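Local coordinates for protein putative aminooxidase (Propionibacterium acnes, PDB 2BA9) that isomerises polyunsaturated fatty acids, producing conjugated linoleic acid, and binds flavin-adenine dinucleotide as its cofactor, at residues Tyr24-Gln27 and Asp32-Ile35; Pro104-Gln109 and Cys154-Asp159; Ala122-Gly127 and Ala150-Glu155; Leu141-Asp146 and Asp378-Trp383; Met311-Arg316 and Glu353-Pro358. All blocks are in the same frame, centred on the assembly; numbering follows the deposited sequence.

Interaction 1: residues Tyr24-Gln27 and Asp32-Ile35; sequences YLEQ and DYTI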
# COMPACT_ATOMS: atom_id res chain seq x y z
N TYR A 24 -8.48 8.01 -15.74
CA TYR A 24 -9.91 7.65 -15.83
C TYR A 24 -10.81 8.86 -15.99
O TYR A 24 -11.92 8.75 -16.55
CB TYR A 24 -10.33 6.77 -14.65
CG TYR A 24 -9.81 5.35 -14.81
CD1 TYR A 24 -10.35 4.49 -15.76
CD2 TYR A 24 -8.75 4.89 -14.05
CE1 TYR A 24 -9.84 3.19 -15.94
CE2 TYR A 24 -8.24 3.61 -14.21
CZ TYR A 24 -8.78 2.76 -15.14
OH TYR A 24 -8.24 1.51 -15.27
N LEU A 25 -10.36 10.02 -15.52
CA LEU A 25 -11.07 11.27 -15.81
C LEU A 25 -10.97 11.56 -17.30
O LEU A 25 -11.98 11.81 -17.97
CB LEU A 25 -10.53 12.43 -14.96
CG LEU A 25 -11.10 12.49 -13.54
CD1 LEU A 25 -10.26 13.37 -12.61
CD2 LEU A 25 -12.55 12.97 -13.56
N GLU A 26 -9.74 11.51 -17.82
CA GLU A 26 -9.49 11.71 -19.24
C GLU A 26 -10.44 10.83 -20.07
O GLU A 26 -11.14 11.33 -20.95
CB GLU A 26 -8.04 11.39 -19.59
CG GLU A 26 -7.63 11.84 -20.98
CD GLU A 26 -6.18 11.53 -21.28
OE1 GLU A 26 -5.30 12.07 -20.59
OE2 GLU A 26 -5.92 10.76 -22.23
N GLN A 27 -10.46 9.54 -19.75
CA GLN A 27 -11.26 8.55 -20.49
C GLN A 27 -12.78 8.75 -20.41
O GLN A 27 -13.51 8.34 -21.32
CB GLN A 27 -10.87 7.13 -20.06
CG GLN A 27 -9.47 6.73 -20.52
CD GLN A 27 -9.04 5.34 -20.08
OE1 GLN A 27 -8.03 4.83 -20.54
NE2 GLN A 27 -9.82 4.73 -19.20
N ASP A 32 -9.74 18.80 -18.70
CA ASP A 32 -9.12 19.94 -18.02
C ASP A 32 -8.76 19.52 -16.59
O ASP A 32 -9.29 20.02 -15.62
CB ASP A 32 -10.08 21.13 -18.03
CG ASP A 32 -9.42 22.42 -17.59
OD1 ASP A 32 -8.28 22.40 -17.06
OD2 ASP A 32 -10.07 23.47 -17.78
N TYR A 33 -7.82 18.59 -16.49
CA TYR A 33 -7.31 18.17 -15.21
C TYR A 33 -5.84 18.55 -15.14
O TYR A 33 -5.17 18.68 -16.16
CB TYR A 33 -7.51 16.66 -15.00
CG TYR A 33 -6.70 15.80 -15.95
CD1 TYR A 33 -5.38 15.44 -15.67
CD2 TYR A 33 -7.26 15.35 -17.15
CE1 TYR A 33 -4.64 14.66 -16.55
CE2 TYR A 33 -6.54 14.58 -18.03
CZ TYR A 33 -5.23 14.24 -17.73
OH TYR A 33 -4.52 13.47 -18.62
N THR A 34 -5.36 18.75 -13.92
CA THR A 34 -3.95 19.01 -13.65
C THR A 34 -3.55 18.16 -12.45
O THR A 34 -4.25 18.17 -11.44
CB THR A 34 -3.68 20.51 -13.32
OG1 THR A 34 -4.00 21.31 -14.47
CG2 THR A 34 -2.22 20.75 -12.95
N ILE A 35 -2.45 17.41 -12.59
CA ILE A 35 -1.90 16.63 -11.48
C ILE A 35 -0.70 17.35 -10.87
O ILE A 35 0.26 17.69 -11.56
CB ILE A 35 -1.46 15.22 -11.91
CG1 ILE A 35 -2.61 14.44 -12.56
CG2 ILE A 35 -0.96 14.44 -10.68
CD1 ILE A 35 -2.13 13.27 -13.46

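Interaction 2: residues Pro104-Gln109 and Cys154-Asp159; sequences PVRGPQ and CEAARD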
# COMPACT_ATOMS: atom_id res chain seq x y z
N PRO A 104 3.57 -31.08 11.73
CA PRO A 104 2.55 -32.14 11.88
C PRO A 104 1.32 -31.76 12.70
O PRO A 104 0.24 -32.29 12.44
CB PRO A 104 3.31 -33.25 12.61
CG PRO A 104 4.75 -32.94 12.47
CD PRO A 104 4.83 -31.45 12.39
N VAL A 105 1.50 -30.89 13.68
CA VAL A 105 0.40 -30.43 14.54
C VAL A 105 -0.22 -29.14 13.99
O VAL A 105 -1.44 -29.03 13.89
CB VAL A 105 0.89 -30.15 15.96
CG1 VAL A 105 -0.31 -29.81 16.85
CG2 VAL A 105 1.66 -31.34 16.51
N ARG A 106 0.63 -28.18 13.64
CA ARG A 106 0.16 -26.86 13.23
C ARG A 106 -0.42 -26.89 11.82
O ARG A 106 -1.44 -26.26 11.53
CB ARG A 106 1.30 -25.82 13.33
CG ARG A 106 0.87 -24.36 13.07
CD ARG A 106 -0.41 -23.98 13.81
NE ARG A 106 -0.57 -22.53 13.94
CZ ARG A 106 -1.54 -21.92 14.62
NH1 ARG A 106 -2.49 -22.62 15.22
NH2 ARG A 106 -1.57 -20.59 14.68
N GLY A 107 0.24 -27.65 10.93
CA GLY A 107 -0.15 -27.70 9.52
C GLY A 107 -1.63 -27.97 9.28
O GLY A 107 -2.29 -27.21 8.55
N PRO A 108 -2.16 -29.06 9.86
CA PRO A 108 -3.60 -29.36 9.72
C PRO A 108 -4.53 -28.33 10.38
O PRO A 108 -5.68 -28.20 9.96
CB PRO A 108 -3.74 -30.72 10.40
CG PRO A 108 -2.33 -31.28 10.52
CD PRO A 108 -1.46 -30.09 10.65
N GLN A 109 -4.04 -27.60 11.38
CA GLN A 109 -4.85 -26.57 12.04
C GLN A 109 -5.04 -25.37 11.11
O GLN A 109 -6.16 -24.90 10.91
CB GLN A 109 -4.21 -26.13 13.36
CG GLN A 109 -4.33 -27.16 14.47
CD GLN A 109 -3.33 -26.93 15.61
OE1 GLN A 109 -2.64 -25.92 15.65
NE2 GLN A 109 -3.23 -27.89 16.52
N CYS A 154 -11.20 -19.51 13.78
CA CYS A 154 -10.30 -19.65 12.64
C CYS A 154 -8.91 -19.05 12.90
O CYS A 154 -8.22 -18.68 11.96
CB CYS A 154 -10.91 -18.96 11.40
SG CYS A 154 -12.27 -19.82 10.65
N GLU A 155 -8.52 -18.96 14.17
CA GLU A 155 -7.25 -18.34 14.57
C GLU A 155 -6.03 -18.81 13.77
O GLU A 155 -5.17 -18.01 13.41
CB GLU A 155 -6.99 -18.59 16.07
CG GLU A 155 -7.89 -17.82 17.02
CD GLU A 155 -9.13 -18.61 17.47
OE1 GLU A 155 -9.65 -19.45 16.68
OE2 GLU A 155 -9.56 -18.39 18.62
N ALA A 156 -5.95 -20.12 13.51
CA ALA A 156 -4.84 -20.72 12.75
C ALA A 156 -4.69 -20.17 11.32
O ALA A 156 -3.63 -20.28 10.71
CB ALA A 156 -4.99 -22.24 12.73
N ALA A 157 -5.75 -19.58 10.78
CA ALA A 157 -5.67 -18.96 9.45
C ALA A 157 -4.57 -17.87 9.33
O ALA A 157 -4.03 -17.64 8.24
CB ALA A 157 -7.03 -18.38 9.04
N ARG A 158 -4.26 -17.24 10.46
CA ARG A 158 -3.30 -16.13 10.53
C ARG A 158 -1.90 -16.52 10.07
O ARG A 158 -1.16 -15.68 9.57
CB ARG A 158 -3.20 -15.57 11.96
CG ARG A 158 -2.35 -16.43 12.89
CD ARG A 158 -2.53 -16.07 14.37
NE ARG A 158 -2.45 -14.64 14.70
CZ ARG A 158 -1.32 -13.92 14.73
NH1 ARG A 158 -0.16 -14.46 14.40
NH2 ARG A 158 -1.36 -12.64 15.07
N ASP A 159 -1.51 -17.78 10.27
CA ASP A 159 -0.20 -18.26 9.82
C ASP A 159 -0.01 -18.11 8.31
O ASP A 159 1.08 -17.84 7.84
CB ASP A 159 -0.00 -19.73 10.20
CG ASP A 159 0.26 -19.93 11.68
OD1 ASP A 159 -0.15 -19.09 12.52
OD2 ASP A 159 0.91 -20.94 12.00

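Interaction 3: residues Ala122-Gly127 and Ala150-Glu155; sequences ATKYQG and ALNGCE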
# COMPACT_ATOMS: atom_id res chain seq x y z
N ALA A 122 -17.44 -16.48 1.67
CA ALA A 122 -18.27 -16.64 0.47
C ALA A 122 -19.75 -16.46 0.80
O ALA A 122 -20.53 -16.13 -0.08
CB ALA A 122 -18.03 -18.01 -0.15
N THR A 123 -20.11 -16.63 2.06
CA THR A 123 -21.49 -16.61 2.51
C THR A 123 -21.77 -15.55 3.59
O THR A 123 -22.26 -14.45 3.29
CB THR A 123 -21.86 -18.01 3.02
OG1 THR A 123 -20.88 -18.43 3.99
CG2 THR A 123 -21.89 -19.01 1.86
N LYS A 124 -21.45 -15.88 4.84
CA LYS A 124 -21.71 -15.01 5.99
C LYS A 124 -21.21 -13.58 5.80
O LYS A 124 -21.86 -12.64 6.25
CB LYS A 124 -21.07 -15.63 7.24
CG LYS A 124 -21.31 -14.87 8.53
CD LYS A 124 -20.68 -15.60 9.71
CE LYS A 124 -20.70 -14.78 11.00
NZ LYS A 124 -19.81 -15.39 12.07
N TYR A 125 -20.05 -13.42 5.14
CA TYR A 125 -19.42 -12.11 4.94
C TYR A 125 -19.35 -11.67 3.48
O TYR A 125 -18.48 -10.87 3.12
CB TYR A 125 -17.99 -12.11 5.51
CG TYR A 125 -17.94 -12.42 6.98
CD1 TYR A 125 -18.55 -11.57 7.90
CD2 TYR A 125 -17.29 -13.55 7.45
CE1 TYR A 125 -18.52 -11.85 9.26
CE2 TYR A 125 -17.26 -13.85 8.81
CZ TYR A 125 -17.87 -13.00 9.71
OH TYR A 125 -17.83 -13.27 11.06
N GLN A 126 -20.24 -12.18 2.65
CA GLN A 126 -20.28 -11.76 1.24
C GLN A 126 -20.27 -10.24 1.12
O GLN A 126 -21.03 -9.56 1.81
CB GLN A 126 -21.50 -12.34 0.54
CG GLN A 126 -21.63 -11.85 -0.90
CD GLN A 126 -22.34 -12.82 -1.83
OE1 GLN A 126 -22.67 -12.44 -2.97
NE2 GLN A 126 -22.57 -14.06 -1.39
N GLY A 127 -19.39 -9.70 0.27
CA GLY A 127 -19.27 -8.26 0.08
C GLY A 127 -18.04 -7.65 0.73
O GLY A 127 -17.60 -6.57 0.33
N ALA A 150 -10.88 -15.23 15.81
CA ALA A 150 -11.28 -15.85 17.06
C ALA A 150 -12.79 -16.06 17.17
O ALA A 150 -13.26 -17.10 17.60
CB ALA A 150 -10.78 -15.03 18.26
N LEU A 151 -13.55 -15.08 16.73
CA LEU A 151 -15.01 -15.16 16.77
C LEU A 151 -15.53 -16.32 15.92
O LEU A 151 -16.58 -16.89 16.20
CB LEU A 151 -15.58 -13.84 16.25
CG LEU A 151 -17.05 -13.56 16.46
CD1 LEU A 151 -17.39 -13.44 17.93
CD2 LEU A 151 -17.40 -12.29 15.71
N ASN A 152 -14.77 -16.67 14.88
CA ASN A 152 -15.16 -17.72 13.95
C ASN A 152 -14.38 -19.02 14.14
O ASN A 152 -14.44 -19.90 13.30
CB ASN A 152 -15.00 -17.19 12.52
CG ASN A 152 -16.04 -16.14 12.17
OD1 ASN A 152 -17.24 -16.45 12.07
ND2 ASN A 152 -15.60 -14.89 11.96
N GLY A 153 -13.67 -19.15 15.25
CA GLY A 153 -12.79 -20.30 15.48
C GLY A 153 -11.73 -20.56 14.40
O GLY A 153 -11.42 -21.71 14.12
N CYS A 154 -11.20 -19.51 13.78
CA CYS A 154 -10.30 -19.65 12.64
C CYS A 154 -8.91 -19.05 12.90
O CYS A 154 -8.22 -18.68 11.96
CB CYS A 154 -10.91 -18.96 11.40
SG CYS A 154 -12.27 -19.82 10.65
N GLU A 155 -8.52 -18.96 14.17
CA GLU A 155 -7.25 -18.34 14.57
C GLU A 155 -6.03 -18.81 13.77
O GLU A 155 -5.17 -18.01 13.41
CB GLU A 155 -6.99 -18.59 16.07
CG GLU A 155 -7.89 -17.82 17.02
CD GLU A 155 -9.13 -18.61 17.47
OE1 GLU A 155 -9.65 -19.45 16.68
OE2 GLU A 155 -9.56 -18.39 18.62

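Interaction 4: residues Leu141-Asp146 and Asp378-Trp383; sequences LMLPFD and DYKAGW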
# COMPACT_ATOMS: atom_id res chain seq x y z
N LEU A 141 -16.10 -7.56 10.71
CA LEU A 141 -14.93 -7.12 9.93
C LEU A 141 -14.31 -5.81 10.44
O LEU A 141 -13.20 -5.43 10.04
CB LEU A 141 -15.31 -6.97 8.45
CG LEU A 141 -15.69 -8.28 7.74
CD1 LEU A 141 -16.36 -7.97 6.42
CD2 LEU A 141 -14.46 -9.13 7.54
N MET A 142 -15.03 -5.15 11.33
CA MET A 142 -14.56 -3.92 11.98
C MET A 142 -13.62 -4.18 13.17
O MET A 142 -13.00 -3.25 13.69
CB MET A 142 -15.77 -3.10 12.42
CG MET A 142 -16.72 -2.77 11.29
SD MET A 142 -18.00 -1.61 11.78
CE MET A 142 -19.04 -1.60 10.30
N LEU A 143 -13.54 -5.45 13.57
CA LEU A 143 -12.67 -5.89 14.65
C LEU A 143 -11.24 -6.12 14.16
O LEU A 143 -11.04 -6.39 12.98
CB LEU A 143 -13.19 -7.22 15.22
CG LEU A 143 -14.48 -7.17 16.02
CD1 LEU A 143 -15.03 -8.59 16.33
CD2 LEU A 143 -14.22 -6.36 17.31
N PRO A 144 -10.24 -6.05 15.07
CA PRO A 144 -8.89 -6.46 14.66
C PRO A 144 -8.92 -7.89 14.10
O PRO A 144 -9.73 -8.72 14.54
CB PRO A 144 -8.07 -6.36 15.94
CG PRO A 144 -8.83 -5.42 16.83
CD PRO A 144 -10.27 -5.61 16.48
N PHE A 145 -8.06 -8.15 13.11
CA PHE A 145 -8.10 -9.42 12.36
C PHE A 145 -8.10 -10.66 13.24
O PHE A 145 -8.86 -11.59 12.95
CB PHE A 145 -6.96 -9.49 11.35
CG PHE A 145 -7.13 -10.59 10.30
CD1 PHE A 145 -8.22 -10.60 9.45
CD2 PHE A 145 -6.16 -11.58 10.14
CE1 PHE A 145 -8.37 -11.60 8.49
CE2 PHE A 145 -6.30 -12.57 9.17
CZ PHE A 145 -7.41 -12.58 8.35
N ASP A 146 -7.28 -10.69 14.29
CA ASP A 146 -7.23 -11.87 15.17
C ASP A 146 -8.53 -12.06 15.92
O ASP A 146 -8.95 -13.21 16.14
CB ASP A 146 -6.09 -11.77 16.21
CG ASP A 146 -4.73 -12.10 15.63
OD1 ASP A 146 -4.63 -12.95 14.70
OD2 ASP A 146 -3.75 -11.51 16.13
N ASP A 378 -12.40 3.46 15.91
CA ASP A 378 -12.72 4.54 15.00
C ASP A 378 -13.46 3.98 13.77
O ASP A 378 -14.44 4.56 13.32
CB ASP A 378 -11.45 5.33 14.63
CG ASP A 378 -10.91 6.18 15.79
OD1 ASP A 378 -11.65 6.43 16.77
OD2 ASP A 378 -9.74 6.62 15.72
N TYR A 379 -13.04 2.84 13.27
CA TYR A 379 -13.76 2.18 12.17
C TYR A 379 -15.23 1.90 12.59
O TYR A 379 -16.16 2.24 11.86
CB TYR A 379 -13.02 0.90 11.71
CG TYR A 379 -13.39 0.43 10.31
CD1 TYR A 379 -12.45 0.45 9.26
CD2 TYR A 379 -14.68 -0.03 10.02
CE1 TYR A 379 -12.79 0.01 7.97
CE2 TYR A 379 -15.03 -0.45 8.74
CZ TYR A 379 -14.10 -0.43 7.73
OH TYR A 379 -14.51 -0.86 6.48
N LYS A 380 -15.39 1.33 13.79
CA LYS A 380 -16.69 0.94 14.35
C LYS A 380 -17.55 2.16 14.58
O LYS A 380 -18.76 2.10 14.40
CB LYS A 380 -16.52 0.21 15.70
CG LYS A 380 -16.16 -1.27 15.64
CD LYS A 380 -16.05 -1.85 17.04
CE LYS A 380 -15.26 -3.15 17.09
NZ LYS A 380 -15.19 -3.62 18.52
N ALA A 381 -16.91 3.26 14.98
CA ALA A 381 -17.61 4.51 15.29
C ALA A 381 -18.15 5.19 14.03
O ALA A 381 -18.86 6.18 14.13
CB ALA A 381 -16.68 5.46 16.07
N GLY A 382 -17.79 4.66 12.86
CA GLY A 382 -18.37 5.07 11.59
C GLY A 382 -17.46 5.89 10.69
O GLY A 382 -17.94 6.48 9.72
N TRP A 383 -16.16 5.90 10.97
CA TRP A 383 -15.20 6.77 10.26
C TRP A 383 -15.52 6.97 8.77
O TRP A 383 -15.63 8.10 8.34
CB TRP A 383 -13.75 6.26 10.40
CG TRP A 383 -12.71 7.32 10.17
CD1 TRP A 383 -12.13 8.13 11.12
CD2 TRP A 383 -12.10 7.68 8.92
NE1 TRP A 383 -11.21 8.97 10.53
CE2 TRP A 383 -11.17 8.72 9.18
CE3 TRP A 383 -12.25 7.23 7.60
CZ2 TRP A 383 -10.42 9.31 8.18
CZ3 TRP A 383 -11.49 7.82 6.61
CH2 TRP A 383 -10.59 8.84 6.90

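Interaction 5: residues Met311-Arg316 and Glu353-Pro358; sequences MVYYHR and ETFGHP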
# COMPACT_ATOMS: atom_id res chain seq x y z
N MET A 311 11.69 -8.69 8.79
CA MET A 311 10.62 -9.66 8.63
C MET A 311 10.70 -10.44 7.32
O MET A 311 10.13 -11.51 7.19
CB MET A 311 9.27 -8.95 8.71
CG MET A 311 9.11 -8.10 9.95
SD MET A 311 7.47 -7.37 10.00
CE MET A 311 7.65 -6.06 8.80
N VAL A 312 11.42 -9.88 6.35
CA VAL A 312 11.54 -10.47 5.03
C VAL A 312 12.64 -9.74 4.29
O VAL A 312 12.94 -8.58 4.59
CB VAL A 312 10.21 -10.38 4.23
CG1 VAL A 312 9.75 -8.94 4.11
CG2 VAL A 312 10.37 -11.02 2.83
N TYR A 313 13.29 -10.45 3.37
CA TYR A 313 14.22 -9.81 2.45
C TYR A 313 13.97 -10.32 1.05
O TYR A 313 13.52 -11.44 0.87
CB TYR A 313 15.68 -10.00 2.88
CG TYR A 313 16.13 -11.42 3.06
CD1 TYR A 313 16.52 -12.20 1.97
CD2 TYR A 313 16.19 -11.99 4.32
CE1 TYR A 313 16.94 -13.51 2.15
CE2 TYR A 313 16.60 -13.29 4.50
CZ TYR A 313 16.99 -14.05 3.42
OH TYR A 313 17.41 -15.37 3.62
N TYR A 314 14.28 -9.48 0.08
CA TYR A 314 13.97 -9.72 -1.32
C TYR A 314 15.21 -10.02 -2.18
O TYR A 314 16.09 -9.17 -2.33
CB TYR A 314 13.22 -8.51 -1.86
CG TYR A 314 12.85 -8.52 -3.33
CD1 TYR A 314 12.49 -9.69 -3.98
CD2 TYR A 314 12.83 -7.34 -4.04
CE1 TYR A 314 12.14 -9.68 -5.32
CE2 TYR A 314 12.49 -7.31 -5.36
CZ TYR A 314 12.15 -8.48 -6.01
OH TYR A 314 11.79 -8.42 -7.32
N HIS A 315 15.24 -11.24 -2.72
CA HIS A 315 16.22 -11.71 -3.71
C HIS A 315 15.67 -11.49 -5.13
O HIS A 315 14.78 -12.20 -5.58
CB HIS A 315 16.48 -13.22 -3.46
CG HIS A 315 17.52 -13.84 -4.36
ND1 HIS A 315 17.20 -14.72 -5.36
CD2 HIS A 315 18.87 -13.75 -4.35
CE1 HIS A 315 18.31 -15.14 -5.96
NE2 HIS A 315 19.34 -14.57 -5.37
N ARG A 316 16.22 -10.52 -5.86
CA ARG A 316 15.61 -10.05 -7.12
C ARG A 316 16.32 -10.55 -8.39
O ARG A 316 15.69 -11.16 -9.28
CB ARG A 316 15.54 -8.52 -7.14
CG ARG A 316 14.98 -7.90 -8.44
CD ARG A 316 14.50 -6.48 -8.17
NE ARG A 316 14.15 -5.69 -9.36
CZ ARG A 316 12.96 -5.71 -9.97
NH1 ARG A 316 11.99 -6.52 -9.55
NH2 ARG A 316 12.74 -4.93 -11.01
N GLU A 353 23.30 -10.87 9.32
CA GLU A 353 24.46 -11.69 9.67
C GLU A 353 24.01 -13.01 10.30
O GLU A 353 24.50 -14.10 9.95
CB GLU A 353 25.37 -10.94 10.62
CG GLU A 353 26.73 -11.59 10.74
CD GLU A 353 27.58 -10.89 11.75
OE1 GLU A 353 27.33 -9.68 11.99
OE2 GLU A 353 28.51 -11.54 12.29
N THR A 354 23.06 -12.91 11.21
CA THR A 354 22.41 -14.08 11.78
C THR A 354 21.82 -15.02 10.72
O THR A 354 22.00 -16.25 10.80
CB THR A 354 21.35 -13.62 12.78
OG1 THR A 354 22.03 -12.98 13.87
CG2 THR A 354 20.50 -14.78 13.26
N PHE A 355 21.18 -14.44 9.71
CA PHE A 355 20.59 -15.22 8.61
C PHE A 355 21.66 -15.83 7.69
O PHE A 355 21.33 -16.72 6.88
CB PHE A 355 19.60 -14.38 7.76
CG PHE A 355 18.47 -13.74 8.55
CD1 PHE A 355 18.03 -14.26 9.75
CD2 PHE A 355 17.83 -12.62 8.04
CE1 PHE A 355 16.98 -13.67 10.45
CE2 PHE A 355 16.77 -12.01 8.73
CZ PHE A 355 16.35 -12.54 9.94
N GLY A 356 22.91 -15.37 7.81
CA GLY A 356 24.02 -15.87 6.98
C GLY A 356 24.23 -15.10 5.69
O GLY A 356 24.87 -15.58 4.76
N HIS A 357 23.70 -13.88 5.64
CA HIS A 357 23.80 -13.03 4.46
C HIS A 357 24.29 -11.66 4.91
O HIS A 357 23.57 -10.67 4.81
CB HIS A 357 22.44 -12.95 3.77
CG HIS A 357 21.82 -14.28 3.48
ND1 HIS A 357 22.39 -15.20 2.62
CD2 HIS A 357 20.67 -14.85 3.93
CE1 HIS A 357 21.62 -16.27 2.56
NE2 HIS A 357 20.57 -16.09 3.35
N PRO A 358 25.52 -11.60 5.46
CA PRO A 358 25.97 -10.35 6.07
C PRO A 358 26.11 -9.14 5.11
O PRO A 358 26.53 -9.29 3.96
CB PRO A 358 27.31 -10.72 6.72
CG PRO A 358 27.71 -12.04 6.15
CD PRO A 358 26.49 -12.70 5.63

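Interaction 1: residues Tyr24-Gln27 and Asp32-Ile35
Y33 and E26 carry this contact between helix 16-28 and strand 33-36. The phenol of Y33 donates a short hydrogen bond to the carboxylate of E26, with OH 2.5 Å from OE1. The oxygen is met nearly along its own C-O axis. Carboxylate and ring are close to coplanar, their planes 20° apart, and OE1 lies at the ring edge in its plane. E26 reaches this point with chi1 at -169°, which swings CG away from the backbone N, and with an extended chain beyond. The alkyl part of E26 touches the ring too: its CB is 3.9 Å from Y33 CE2. L25 CB is directed at the strand, and its side chain lies beside I9 and I11 of strand 9-12. Both polar ends have further partners. E26 OE1 also accepts a hydrogen bond from the backbone N of E217, and OE2 forms a salt bridge with R76. Y33 OH is hydrogen-bonded to H218 N, and the Y33 ring meets the H218 ring edge-to-face. The bond thus ties the helix to the strand that follows it. Strand 9-12, helix 16-28 and strand 33-36 form a beta-alpha-beta unit, consistent with the Rossmann-type dinucleotide-binding fold of flavin amine oxidoreductases.

Interaction 2: residues Pro104-Gln109 and Cys154-Asp159
The guanidinium of R106 has the methyl of A156 over one face and polar partners at its edge. A156 CB is 3.5 Å from R106 NH1. The carboxylate of D159 sits at the edge, its oxygens tilted somewhat out of the guanidinium plane, and is gripped side-on by two nitrogens. R106 NE reaches D159 OD2 at 2.9 Å, and R106 NH2 reaches D159 OD1 at 3.0 Å. The two planes are 67° apart, so the pair is not coplanar. Both nitrogens approach from above the carboxylate plane, yet the bonds are fairly straight, with an N-H...acceptor angle of 156° at NE. A bend at chi2 (46°) turns the R106 chain toward the aspartate. On its own segment, Q109 OE1 lies in the guanidinium plane and takes a weak hydrogen bond from NH1. This would help to fix the rotation of the group. The methyl of A156 also packs on the helix backbone, with A156 CB 3.4 Å from Q109 O. A156 also touches A113, and D159 touches V110. The contact is a side-on, bidentate arginine-aspartate salt bridge beside the buried methyl of A156, joining the start of helix 106-122 to the beginning of helix 158-161.

Interaction 3: residues Ala122-Gly127 and Ala150-Glu155
N152 faces K124 and Y125 head-on, and its amide stands almost upright against the Y125 ring, with the planes 85° apart. Both partners come from the opposite direction to N152, and each takes one end of the amide. K124 NZ donates to N152 OD1 over 2.8 Å. It lies in the carbonyl plane, on a lone pair, with a C=O...donor angle of 143°. N152 ND2 donates to Y125 OH at 2.9 Å, and the phenol oxygen lies in the amide plane. Both ends of the buried amide are satisfied: OD1 takes K124 NZ, and ND2 gives to Y125 OH and to F148 O. K124 and Y125 run beside each other. The K124 chain is fully extended from chi1 (-178°) onward. Its CG rests over the centre of the Y125 ring, 4.0 Å above the plane. The ammonium then reaches the phenol oxygen, with K124 NZ 3.1 Å from Y125 OH. T123 to Q126 form a type I turn, which presents these neighbouring side chains together. N152 lies just beyond helix 145-151, whose end is a Schellman motif with G153 at C-prime. The strongest polar partner of Y125 OH is D140 OD2, which also makes a weak, long ion pair with K124 NZ. The negative charge of D140 would probably balance the lysine charge and may polarise the phenol.

Interaction 4: residues Leu141-Asp146 and Asp378-Trp383
A Met-aromatic contact joins the loop before helix 145-151 to the end of helix 376-380, which closes in a Schellman motif at G382. M142 and Y379 form it, their side chains roughly perpendicular. M142 SD is 5.3 Å from the centroid of the Y379 ring and 80° off its normal, so the sulfur sits at the ring edge. The nearest approach is made by carbon, with M142 CG 3.6 Å from Y379 CD2. M142 CG is also 3.8 Å from Y379 CE2, so the methylene meets that side of the ring obliquely. The M142 chain is extended beyond CG, and this carries the sulfur on past the ring to the helix backbone, where SD lies 3.9 Å from K380 CA. Y379 CB is directed at segment 141-146, and chi1 of -160° sets its ring beside the methionine. Its hydroxyl is hydrogen-bonded to H133 ND1, and its ring also meets those of H133 and Y384. The backbone oxygen of M142 accepts a hydrogen bond from S376 OG, a second tie to the same helix. K380 is exposed to solvent, and its extended chain runs past M142 and L143. K380 CG packs 3.7 Å from M142 CB. L143 points its CB away from the helix, but its CD2 methyl still meets the end of the lysine chain. L143 CD2 lies 3.1 Å from K380 NZ and 3.4 Å from K380 CE, the latter tighter than usual for two carbons.

Interaction 5: residues Met311-Arg316 and Glu353-Pro358
Y313 reaches from strand 310-315 to the end of helix 341-355, where F355 and H357 receive it. Its CB points toward the helix end. CG lies between the backbone N and the carbonyl carbon (chi1 56°), and the ring then lies beside F355 and H357. Along one side of the ring, CD2 comes first and lies 4.1 Å from F355 CD2. The next atom, Y313 CE2, is closer to the same F355 CD2, at 3.8 Å. The Y313 and F355 side chains run antiparallel alongside one another, and they meet obliquely. At the far end of the ring H357 takes over. Y313 CZ is 3.8 Å from H357 CD2. The side chains of Y313 and H357 are roughly perpendicular, with the ring planes 65° apart and the centroids 5.5 Å apart. The tip, Y313 OH, lies 3.3 Å from H357 NE2 and equally far from H357 CD2. H357 has its strongest polar partner elsewhere: ND1 is hydrogen-bonded to the backbone oxygen of E290, which would help to hold its ring in position. G356, with positive phi, forms the Schellman motif that ends the helix between the two aromatic residues. L91 of strand 88-91, two places across the mixed sheet from strand 310-315, touches both Y313 and F355. The contact is thus mainly apolar along the tyrosine ring, with the hydroxyl lying beside an imidazole that E290 O holds through ND1.

Overall arrangement
Interactions 2, 3 and 4 form one connected region around helix 145-151. Interactions 2 and 3 share C154 and E155, and their centres are about 16 Å apart. Interactions 3 and 4 have centres about 15 Å apart and both use that helix. A salt bridge from R158 NE to D146 OD1, 2.8 Å long, links interaction 2 to interaction 4. Interaction 1 lies in the probable Rossmann-type dinucleotide-binding part, about 47 Å from interaction 2 between centres and on the opposite side of the chain's centre. Interaction 5 belongs to the mixed sheet; the Y313 side chain is about 12 Å from the bound flavin cofactor. The D159 side chain of interaction 2 is about 8 Å from a sodium ion.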